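Local coordinates for protein peroxidase (Cellulomonas bogoriensis 69B4 = DSM 16987, PDB 6QZO) that binds heme b and probably uses hydrogen peroxide to oxidise dyes and other substrates, at residues F305-Y310 and F328-R333; G39-P44 and D213-R218; V232-A237 and V359-F364. One frame throughout, in Å; residues are numbered along the deposited sequence.

Two of the three contacts belong to the antiparallel sheet that carries the heme pocket of this DyP-type peroxidase, and the third packs two loops beside it. Contact 1 pairs strands 306-314 and 323-332, an edge strand and its neighbour; contact 3 pairs strands 229-238 and 356-366 in the same sheet, its centre about 11 Å from that of contact 1. Strands 323-332 and 229-238 lie side by side, so the two contacts together span the sheet, and both reach the heme. Contact 2, centred about 9 Å from contact 1, touches it. Along the chain it closes before the others open, and contact 1 falls between the two strands of contact 3. Contact 2 joins the two family regions, 39-44 being N-terminal and 213-218 C-terminal.

Contact 1: F305-Y310 and F328-R333; sequences FLRRAY and FVTYQR. With HEM (protoporphyrin IX containing Fe), chain I.
The beta hairpin formed by strands 306-314 and 323-332 supplies part of the heme pocket. Leu306 and Tyr331 form an antiparallel hydrogen-bonded pair, with Leu306 N 2.9 Å from Tyr331 O and the return bond running from Tyr331 N to Leu306 O. Arg308 N prolongs the pairing, approaching Val329 O nearly along its C=O axis. The next pair, Arg307 and Thr330, is non-hydrogen-bonded and turns its side chains to the sheet face opposite that of Leu306 and Tyr331.

Arg307 leaves the backbone with CG anti to its carbonyl carbon, then bends at chi3 (-67°). This lays the guanidinium flat against pyrrole D, with heme C3D 3.5 Å above its plane. NH1 and NH2 both donate to propionate oxygen O1A, from NH1 at 2.7 Å, and NH1 also forms a salt bridge with Glu201; the two carboxylates probably favour the charged arginine. The Phe328 ring is sandwiched: Thr330 CG2 lies over one face and pyrrole C over the other, where Phe328 CE2 comes 3.2 Å from heme C3C. Arg307 CD meets the edge of that ring, 3.6 Å from CZ of Phe328. Phe305, its CG in the crowded position between N and carbonyl carbon, brings CZ to 3.1 Å from vinyl atom CBC. Beyond it, Thr330 OG1 donates to a lone pair of Gln332 OE1 at 2.8 Å. An arginine holding a heme propionate beside a phenylalanine packed on the porphyrin is consistent with the distal heme pocket of DyP-type peroxidases.

Contact 2: G39-P44 and D213-R218; sequences GIVTPP and DLLWHR
Two loops meet here through four apolar side chains, one loop leading into strand 47-55 and the other into strand 229-238. The 39-44 loop offers the bumps. Val41, with CG1 anti to the backbone N (chi1 164°), puts its other methyl, CG2, into the notch between Leu215 and the indole of Trp216: Val41 CG2 is 3.6 Å from Leu215 CD2 and 3.8 Å from Trp216 CZ2. Beside it, Ile40 straddles the far corner of the six-membered ring, its CG2 reaching Trp216 CH2 at 3.8 Å while its CD1 touches both CH2 and CZ3. The notch has a firm wall, because Leu215 CD2 rests 3.4 Å above the plane of the Trp216 ring, toward its rim. The indole also stacks with His36. On the other side of the contact, Gly39 N donates almost straight to Thr42 OG1 at 2.9 Å, a bond that closes the turn presenting Ile40 and Val41. Ile40 and Leu215 also both lean on Tyr331. Ile40, Leu215 and Trp216 are buried, while Val41 lies at the solvent side. Since methyl groups and the six-membered ring of the indole do the touching, the two loops are probably held mainly by close apolar fit rather than by directed polar bonds.

Contact 3: V232-A237 and V359-F364; sequences VVRRIA and VGSAVF. With HEM (protoporphyrin IX containing Fe), chain I.
Segments 232-237 and 359-364, on strands 229-238 and 356-366, run almost exactly antiparallel, at 175°, and a classic beta bulge interrupts their pairing. Val359 and Gly360 both face Arg235: Arg235 O receives Val359 N at 2.8 Å nearly along the C=O axis and Gly360 N only weakly at 3.3 Å. Farther along, Val233 and Ala362 exchange two regular bonds.

The two arginines adopt contrasting shapes. Arg234 folds at chi2 (-81°) and again at chi3 (-83°), so that NH1 curls back over its neighbour strand and donates to Ser361 OG at 3.0 Å, exactly in the guanidinium plane; NH2 makes a salt bridge with Asp132. Ser361 meets it with OG anti to the backbone N. Arg235, in contrast, stays extended from CG to NE, leading its end away to Gln176 and into cation-pi contacts with Tyr312 and Trp138. Its stem passes Val359, whose CG2 takes the crowded position and lies 3.9 Å from Arg235 CG.

Ile236, pointing away from 359-364, sets CD1 3.5 Å from heme methyl CMC and CG2 3.6 Å from vinyl CBB. Val233 and Ala362 pack on Gln176 and Trp174 of strand 170-179 in the other sheet, while strand 229-238 has strand 323-332 along its other edge.

Contact 1: F305-Y310 and F328-R333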
# COMPACT_ATOMS: atom_id res chain seq x y z
N PHE A 305 -3.60 -10.55 25.34
CA PHE A 305 -3.47 -11.16 23.99
C PHE A 305 -2.31 -10.48 23.26
O PHE A 305 -1.94 -9.35 23.63
CB PHE A 305 -4.80 -11.05 23.23
CG PHE A 305 -5.54 -9.76 23.46
CD1 PHE A 305 -5.20 -8.61 22.77
CD2 PHE A 305 -6.53 -9.68 24.42
CE1 PHE A 305 -5.85 -7.41 23.01
CE2 PHE A 305 -7.18 -8.48 24.67
CZ PHE A 305 -6.84 -7.35 23.96
N LEU A 306 -1.74 -11.18 22.28
CA LEU A 306 -0.67 -10.65 21.40
C LEU A 306 -1.33 -9.75 20.35
O LEU A 306 -1.91 -10.29 19.38
CB LEU A 306 0.09 -11.80 20.75
CG LEU A 306 1.29 -11.39 19.90
CD1 LEU A 306 2.30 -10.58 20.72
CD2 LEU A 306 1.94 -12.60 19.26
N ARG A 307 -1.25 -8.44 20.55
CA ARG A 307 -1.64 -7.47 19.50
C ARG A 307 -0.53 -7.49 18.45
O ARG A 307 0.65 -7.51 18.84
CB ARG A 307 -1.85 -6.08 20.10
CG ARG A 307 -3.06 -6.01 21.02
CD ARG A 307 -3.16 -4.65 21.69
NE ARG A 307 -2.08 -4.44 22.63
CZ ARG A 307 -1.44 -3.30 22.84
NH1 ARG A 307 -1.73 -2.21 22.16
NH2 ARG A 307 -0.49 -3.24 23.76
N ARG A 308 -0.93 -7.51 17.18
CA ARG A 308 0.00 -7.51 16.03
C ARG A 308 -0.62 -6.63 14.95
O ARG A 308 -0.91 -7.14 13.85
CB ARG A 308 0.26 -8.96 15.60
CG ARG A 308 1.62 -9.16 14.95
CD ARG A 308 1.83 -10.60 14.61
NE ARG A 308 3.06 -10.89 13.91
CZ ARG A 308 3.27 -10.70 12.62
NH1 ARG A 308 2.40 -10.04 11.89
NH2 ARG A 308 4.36 -11.19 12.06
N ALA A 309 -0.85 -5.36 15.30
CA ALA A 309 -1.66 -4.41 14.50
C ALA A 309 -0.81 -3.74 13.40
O ALA A 309 0.44 -3.67 13.51
CB ALA A 309 -2.31 -3.39 15.41
N TYR A 310 -1.51 -3.29 12.36
CA TYR A 310 -0.95 -2.59 11.18
C TYR A 310 -1.82 -1.36 10.91
O TYR A 310 -3.00 -1.37 11.26
CB TYR A 310 -0.92 -3.55 9.99
CG TYR A 310 0.26 -4.49 9.99
CD1 TYR A 310 0.29 -5.64 10.76
CD2 TYR A 310 1.37 -4.20 9.23
CE1 TYR A 310 1.39 -6.48 10.77
CE2 TYR A 310 2.48 -5.03 9.22
CZ TYR A 310 2.49 -6.17 9.98
OH TYR A 310 3.59 -6.96 9.94
N PHE A 328 -6.54 -4.14 13.43
CA PHE A 328 -6.33 -4.66 14.80
C PHE A 328 -6.40 -6.18 14.73
O PHE A 328 -7.53 -6.74 14.73
CB PHE A 328 -7.34 -4.06 15.75
CG PHE A 328 -6.96 -4.23 17.19
CD1 PHE A 328 -5.73 -3.77 17.65
CD2 PHE A 328 -7.81 -4.85 18.08
CE1 PHE A 328 -5.38 -3.90 18.97
CE2 PHE A 328 -7.44 -5.01 19.41
CZ PHE A 328 -6.23 -4.54 19.84
N VAL A 329 -5.24 -6.83 14.64
CA VAL A 329 -5.10 -8.31 14.61
C VAL A 329 -4.59 -8.74 15.99
O VAL A 329 -3.56 -8.19 16.41
CB VAL A 329 -4.12 -8.74 13.50
CG1 VAL A 329 -4.01 -10.26 13.40
CG2 VAL A 329 -4.49 -8.15 12.15
N THR A 330 -5.29 -9.64 16.68
CA THR A 330 -4.86 -10.20 17.99
C THR A 330 -4.83 -11.73 17.92
O THR A 330 -5.64 -12.31 17.19
CB THR A 330 -5.73 -9.72 19.15
OG1 THR A 330 -6.99 -10.40 19.06
CG2 THR A 330 -5.96 -8.22 19.15
N TYR A 331 -3.90 -12.33 18.65
CA TYR A 331 -3.75 -13.79 18.83
C TYR A 331 -3.80 -14.13 20.33
O TYR A 331 -3.17 -13.43 21.13
CB TYR A 331 -2.43 -14.27 18.23
CG TYR A 331 -2.35 -14.12 16.74
CD1 TYR A 331 -2.95 -15.03 15.89
CD2 TYR A 331 -1.64 -13.07 16.17
CE1 TYR A 331 -2.88 -14.90 14.52
CE2 TYR A 331 -1.57 -12.92 14.80
CZ TYR A 331 -2.19 -13.84 13.97
OH TYR A 331 -2.09 -13.72 12.61
N GLN A 332 -4.54 -15.18 20.67
CA GLN A 332 -4.76 -15.63 22.07
C GLN A 332 -5.23 -17.10 22.06
O GLN A 332 -5.78 -17.54 21.03
CB GLN A 332 -5.77 -14.70 22.75
CG GLN A 332 -7.10 -14.57 22.03
CD GLN A 332 -7.06 -13.61 20.86
OE1 GLN A 332 -6.65 -12.45 20.99
NE2 GLN A 332 -7.49 -14.07 19.71
N ARG A 333 -5.02 -17.84 23.16
CA ARG A 333 -5.45 -19.26 23.27
C ARG A 333 -6.97 -19.34 23.06
O ARG A 333 -7.40 -20.19 22.28
CB ARG A 333 -5.05 -19.87 24.62
CG ARG A 333 -5.31 -21.37 24.73
CD ARG A 333 -5.08 -21.96 26.12
NE ARG A 333 -4.93 -21.04 27.25
CZ ARG A 333 -5.92 -20.56 28.02
NH1 ARG A 333 -7.18 -20.91 27.82
NH2 ARG A 333 -5.63 -19.74 29.01
CHA HEM I . -2.93 -0.11 24.36
CHB HEM I . -4.30 2.50 20.56
CHC HEM I . -8.10 -0.42 19.94
CHD HEM I . -6.50 -3.27 23.49
C1A HEM I . -3.00 0.86 23.40
C2A HEM I . -2.15 2.00 23.34
C3A HEM I . -2.55 2.74 22.27
C4A HEM I . -3.62 2.04 21.66
CMA HEM I . -1.97 4.06 21.79
CAA HEM I . -1.04 2.37 24.31
CBA HEM I . 0.32 1.80 23.94
CGA HEM I . 0.33 0.32 24.19
O1A HEM I . 0.02 -0.43 23.22
O2A HEM I . 0.61 -0.12 25.33
C1B HEM I . -5.46 1.91 20.08
C2B HEM I . -6.18 2.44 18.98
C3B HEM I . -7.27 1.63 18.79
C4B HEM I . -7.17 0.60 19.83
CMB HEM I . -5.78 3.67 18.16
CAB HEM I . -8.32 1.64 17.75
CBB HEM I . -8.25 2.36 16.64
C1C HEM I . -8.00 -1.46 20.84
C2C HEM I . -8.93 -2.50 20.93
C3C HEM I . -8.51 -3.34 21.94
C4C HEM I . -7.28 -2.78 22.47
CMC HEM I . -10.18 -2.72 20.12
CAC HEM I . -9.37 -4.53 22.19
CBC HEM I . -9.15 -5.45 23.09
C1D HEM I . -5.37 -2.60 24.01
C2D HEM I . -4.59 -3.15 25.13
C3D HEM I . -3.61 -2.26 25.39
C4D HEM I . -3.80 -1.19 24.41
CMD HEM I . -4.80 -4.43 25.93
CAD HEM I . -2.53 -2.38 26.48
CBD HEM I . -3.01 -1.74 27.80
CGD HEM I . -2.05 -1.85 28.97
O1D HEM I . -1.96 -2.90 29.63
O2D HEM I . -1.34 -0.86 29.33
NA HEM I . -3.89 0.90 22.37
NB HEM I . -6.08 0.83 20.56
NC HEM I . -7.02 -1.62 21.77
ND HEM I . -4.85 -1.43 23.62
FE HEM I . -5.45 -0.32 22.21

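Contact 2: G39-P44 and D213-R218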
# COMPACT_ATOMS: atom_id res chain seq x y z
N GLY A 39 4.54 -15.98 11.54
CA GLY A 39 3.70 -14.80 11.27
C GLY A 39 2.86 -14.42 12.46
O GLY A 39 1.96 -13.58 12.30
N ILE A 40 3.16 -15.00 13.63
CA ILE A 40 2.45 -14.75 14.91
C ILE A 40 3.44 -14.15 15.91
O ILE A 40 3.25 -12.96 16.27
CB ILE A 40 1.75 -16.03 15.42
CG1 ILE A 40 0.77 -16.55 14.37
CG2 ILE A 40 1.06 -15.77 16.74
CD1 ILE A 40 0.36 -18.00 14.57
N VAL A 41 4.47 -14.91 16.31
CA VAL A 41 5.54 -14.39 17.22
C VAL A 41 6.71 -13.88 16.38
O VAL A 41 7.57 -13.18 16.94
CB VAL A 41 5.95 -15.45 18.26
CG1 VAL A 41 7.27 -15.15 18.96
CG2 VAL A 41 4.83 -15.58 19.29
N THR A 42 6.74 -14.20 15.09
CA THR A 42 7.70 -13.61 14.13
C THR A 42 7.64 -12.08 14.28
O THR A 42 6.54 -11.51 14.20
CB THR A 42 7.36 -14.01 12.68
OG1 THR A 42 7.14 -15.42 12.69
CG2 THR A 42 8.45 -13.61 11.70
N PRO A 43 8.79 -11.39 14.48
CA PRO A 43 8.80 -9.94 14.57
C PRO A 43 8.03 -9.37 13.37
O PRO A 43 8.23 -9.82 12.23
CB PRO A 43 10.29 -9.56 14.54
CG PRO A 43 11.02 -10.81 15.01
CD PRO A 43 10.14 -11.97 14.59
N PRO A 44 7.05 -8.47 13.58
CA PRO A 44 6.22 -7.99 12.47
C PRO A 44 7.03 -7.24 11.41
O PRO A 44 7.75 -6.30 11.72
CB PRO A 44 5.17 -7.11 13.16
CG PRO A 44 5.14 -7.61 14.58
CD PRO A 44 6.56 -8.00 14.88
N ASP A 213 1.34 -19.94 27.57
CA ASP A 213 0.05 -20.63 27.79
C ASP A 213 -1.13 -19.69 27.48
O ASP A 213 -2.26 -20.20 27.33
CB ASP A 213 -0.05 -21.18 29.22
CG ASP A 213 -0.05 -20.10 30.28
OD1 ASP A 213 0.96 -19.37 30.38
OD2 ASP A 213 -1.07 -19.99 30.99
N LEU A 214 -0.89 -18.37 27.40
CA LEU A 214 -1.94 -17.36 27.11
C LEU A 214 -2.05 -17.10 25.60
O LEU A 214 -2.98 -16.37 25.21
CB LEU A 214 -1.63 -16.07 27.87
CG LEU A 214 -1.59 -16.19 29.39
CD1 LEU A 214 -1.37 -14.83 30.04
CD2 LEU A 214 -2.88 -16.82 29.91
N LEU A 215 -1.17 -17.68 24.79
CA LEU A 215 -1.16 -17.53 23.31
C LEU A 215 -1.46 -18.87 22.65
O LEU A 215 -2.35 -18.93 21.76
CB LEU A 215 0.22 -17.02 22.89
CG LEU A 215 0.46 -16.93 21.39
CD1 LEU A 215 -0.54 -15.97 20.77
CD2 LEU A 215 1.89 -16.50 21.09
N TRP A 216 -0.72 -19.90 23.05
CA TRP A 216 -0.65 -21.22 22.37
C TRP A 216 -1.58 -22.22 23.06
O TRP A 216 -1.51 -22.32 24.30
CB TRP A 216 0.80 -21.72 22.38
CG TRP A 216 1.80 -20.85 21.68
CD1 TRP A 216 2.98 -20.40 22.19
CD2 TRP A 216 1.76 -20.37 20.31
NE1 TRP A 216 3.67 -19.69 21.25
CE2 TRP A 216 2.95 -19.66 20.09
CE3 TRP A 216 0.84 -20.49 19.26
CZ2 TRP A 216 3.24 -19.05 18.87
CZ3 TRP A 216 1.13 -19.90 18.05
CH2 TRP A 216 2.31 -19.18 17.86
N HIS A 217 -2.40 -22.92 22.28
CA HIS A 217 -3.20 -24.10 22.72
C HIS A 217 -2.22 -25.27 22.88
O HIS A 217 -1.43 -25.52 21.95
CB HIS A 217 -4.30 -24.37 21.69
CG HIS A 217 -5.37 -25.32 22.11
ND1 HIS A 217 -5.27 -26.70 21.92
CD2 HIS A 217 -6.58 -25.09 22.65
CE1 HIS A 217 -6.39 -27.27 22.34
NE2 HIS A 217 -7.21 -26.31 22.81
N ARG A 218 -2.24 -25.96 24.03
CA ARG A 218 -1.35 -27.12 24.29
C ARG A 218 -2.19 -28.40 24.43
O ARG A 218 -2.39 -29.07 23.40
CB ARG A 218 -0.47 -26.84 25.51
CG ARG A 218 0.76 -25.99 25.20
CD ARG A 218 1.69 -25.92 26.40
NE ARG A 218 2.50 -27.12 26.63
CZ ARG A 218 3.67 -27.40 26.05
NH1 ARG A 218 4.22 -26.57 25.17
NH2 ARG A 218 4.32 -28.51 26.36

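Contact 3: V232-A237 and V359-F364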
# COMPACT_ATOMS: atom_id res chain seq x y z
N VAL A 232 -8.22 -12.81 16.04
CA VAL A 232 -9.27 -11.77 15.88
C VAL A 232 -8.73 -10.71 14.91
O VAL A 232 -7.59 -10.29 15.09
CB VAL A 232 -9.64 -11.13 17.23
CG1 VAL A 232 -10.48 -9.88 17.05
CG2 VAL A 232 -10.34 -12.13 18.13
N VAL A 233 -9.55 -10.32 13.93
CA VAL A 233 -9.32 -9.16 13.05
C VAL A 233 -10.48 -8.19 13.23
O VAL A 233 -11.59 -8.53 12.79
CB VAL A 233 -9.18 -9.58 11.58
CG1 VAL A 233 -8.93 -8.40 10.66
CG2 VAL A 233 -8.07 -10.60 11.41
N ARG A 234 -10.21 -7.05 13.88
CA ARG A 234 -11.11 -5.87 13.89
C ARG A 234 -10.51 -4.80 12.97
O ARG A 234 -9.34 -4.40 13.20
CB ARG A 234 -11.25 -5.30 15.30
CG ARG A 234 -11.73 -6.30 16.34
CD ARG A 234 -13.22 -6.51 16.32
NE ARG A 234 -13.95 -5.52 17.07
CZ ARG A 234 -15.26 -5.54 17.28
NH1 ARG A 234 -16.03 -6.49 16.76
NH2 ARG A 234 -15.78 -4.58 18.01
N ARG A 235 -11.25 -4.41 11.95
CA ARG A 235 -10.97 -3.20 11.14
C ARG A 235 -11.54 -2.02 11.92
O ARG A 235 -12.79 -1.96 12.05
CB ARG A 235 -11.61 -3.33 9.76
CG ARG A 235 -11.09 -2.34 8.74
CD ARG A 235 -11.79 -2.49 7.41
NE ARG A 235 -11.38 -1.51 6.42
CZ ARG A 235 -10.25 -1.53 5.72
NH1 ARG A 235 -9.35 -2.48 5.92
NH2 ARG A 235 -10.01 -0.59 4.82
N ILE A 236 -10.69 -1.17 12.48
CA ILE A 236 -11.16 -0.08 13.38
C ILE A 236 -10.80 1.25 12.71
O ILE A 236 -9.61 1.56 12.61
CB ILE A 236 -10.61 -0.19 14.81
CG1 ILE A 236 -10.71 -1.62 15.35
CG2 ILE A 236 -11.33 0.78 15.72
CD1 ILE A 236 -10.07 -1.80 16.71
N ALA A 237 -11.84 1.98 12.28
CA ALA A 237 -11.73 3.27 11.57
C ALA A 237 -11.37 4.36 12.58
O ALA A 237 -11.91 4.32 13.73
CB ALA A 237 -13.01 3.56 10.86
N VAL A 359 -15.52 -1.34 12.13
CA VAL A 359 -16.29 -1.49 10.86
C VAL A 359 -16.15 -2.92 10.32
O VAL A 359 -16.86 -3.24 9.34
CB VAL A 359 -15.90 -0.43 9.83
CG1 VAL A 359 -16.28 0.96 10.33
CG2 VAL A 359 -14.43 -0.47 9.45
N GLY A 360 -15.33 -3.77 10.94
CA GLY A 360 -15.14 -5.17 10.54
C GLY A 360 -14.74 -6.04 11.70
O GLY A 360 -13.95 -5.56 12.54
N SER A 361 -15.24 -7.28 11.74
CA SER A 361 -14.95 -8.28 12.81
C SER A 361 -14.89 -9.68 12.20
O SER A 361 -15.86 -10.10 11.50
CB SER A 361 -15.96 -8.23 13.92
OG SER A 361 -15.41 -8.85 15.09
N ALA A 362 -13.79 -10.40 12.48
CA ALA A 362 -13.63 -11.80 12.05
C ALA A 362 -12.87 -12.58 13.13
O ALA A 362 -11.88 -12.03 13.69
CB ALA A 362 -12.92 -11.83 10.74
N VAL A 363 -13.33 -13.81 13.39
CA VAL A 363 -12.67 -14.75 14.35
C VAL A 363 -12.26 -15.98 13.56
O VAL A 363 -13.07 -16.45 12.75
CB VAL A 363 -13.61 -15.10 15.51
CG1 VAL A 363 -12.90 -15.94 16.55
CG2 VAL A 363 -14.20 -13.85 16.14
N PHE A 364 -11.04 -16.47 13.80
CA PHE A 364 -10.47 -17.66 13.13
C PHE A 364 -9.74 -18.52 14.16
O PHE A 364 -9.17 -17.98 15.14
CB PHE A 364 -9.50 -17.27 12.02
CG PHE A 364 -10.12 -16.38 10.98
CD1 PHE A 364 -10.81 -16.92 9.92
CD2 PHE A 364 -10.03 -15.00 11.08
CE1 PHE A 364 -11.40 -16.10 8.97
CE2 PHE A 364 -10.63 -14.20 10.13
CZ PHE A 364 -11.30 -14.74 9.08
CHA HEM I . -2.93 -0.11 24.36
CHB HEM I . -4.30 2.50 20.56
CHC HEM I . -8.10 -0.42 19.94
CHD HEM I . -6.50 -3.27 23.49
C1A HEM I . -3.00 0.86 23.40
C2A HEM I . -2.15 2.00 23.34
C3A HEM I . -2.55 2.74 22.27
C4A HEM I . -3.62 2.04 21.66
CMA HEM I . -1.97 4.06 21.79
CAA HEM I . -1.04 2.37 24.31
CBA HEM I . 0.32 1.80 23.94
CGA HEM I . 0.33 0.32 24.19
O1A HEM I . 0.02 -0.43 23.22
O2A HEM I . 0.61 -0.12 25.33
C1B HEM I . -5.46 1.91 20.08
C2B HEM I . -6.18 2.44 18.98
C3B HEM I . -7.27 1.63 18.79
C4B HEM I . -7.17 0.60 19.83
CMB HEM I . -5.78 3.67 18.16
CAB HEM I . -8.32 1.64 17.75
CBB HEM I . -8.25 2.36 16.64
C1C HEM I . -8.00 -1.46 20.84
C2C HEM I . -8.93 -2.50 20.93
C3C HEM I . -8.51 -3.34 21.94
C4C HEM I . -7.28 -2.78 22.47
CMC HEM I . -10.18 -2.72 20.12
CAC HEM I . -9.37 -4.53 22.19
CBC HEM I . -9.15 -5.45 23.09
C1D HEM I . -5.37 -2.60 24.01
C2D HEM I . -4.59 -3.15 25.13
C3D HEM I . -3.61 -2.26 25.39
C4D HEM I . -3.80 -1.19 24.41
CMD HEM I . -4.80 -4.43 25.93
CAD HEM I . -2.53 -2.38 26.48
CBD HEM I . -3.01 -1.74 27.80
CGD HEM I . -2.05 -1.85 28.97
O1D HEM I . -1.96 -2.90 29.63
O2D HEM I . -1.34 -0.86 29.33
NA HEM I . -3.89 0.90 22.37
NB HEM I . -6.08 0.83 20.56
NC HEM I . -7.02 -1.62 21.77
ND HEM I . -4.85 -1.43 23.62
FE HEM I . -5.45 -0.32 22.21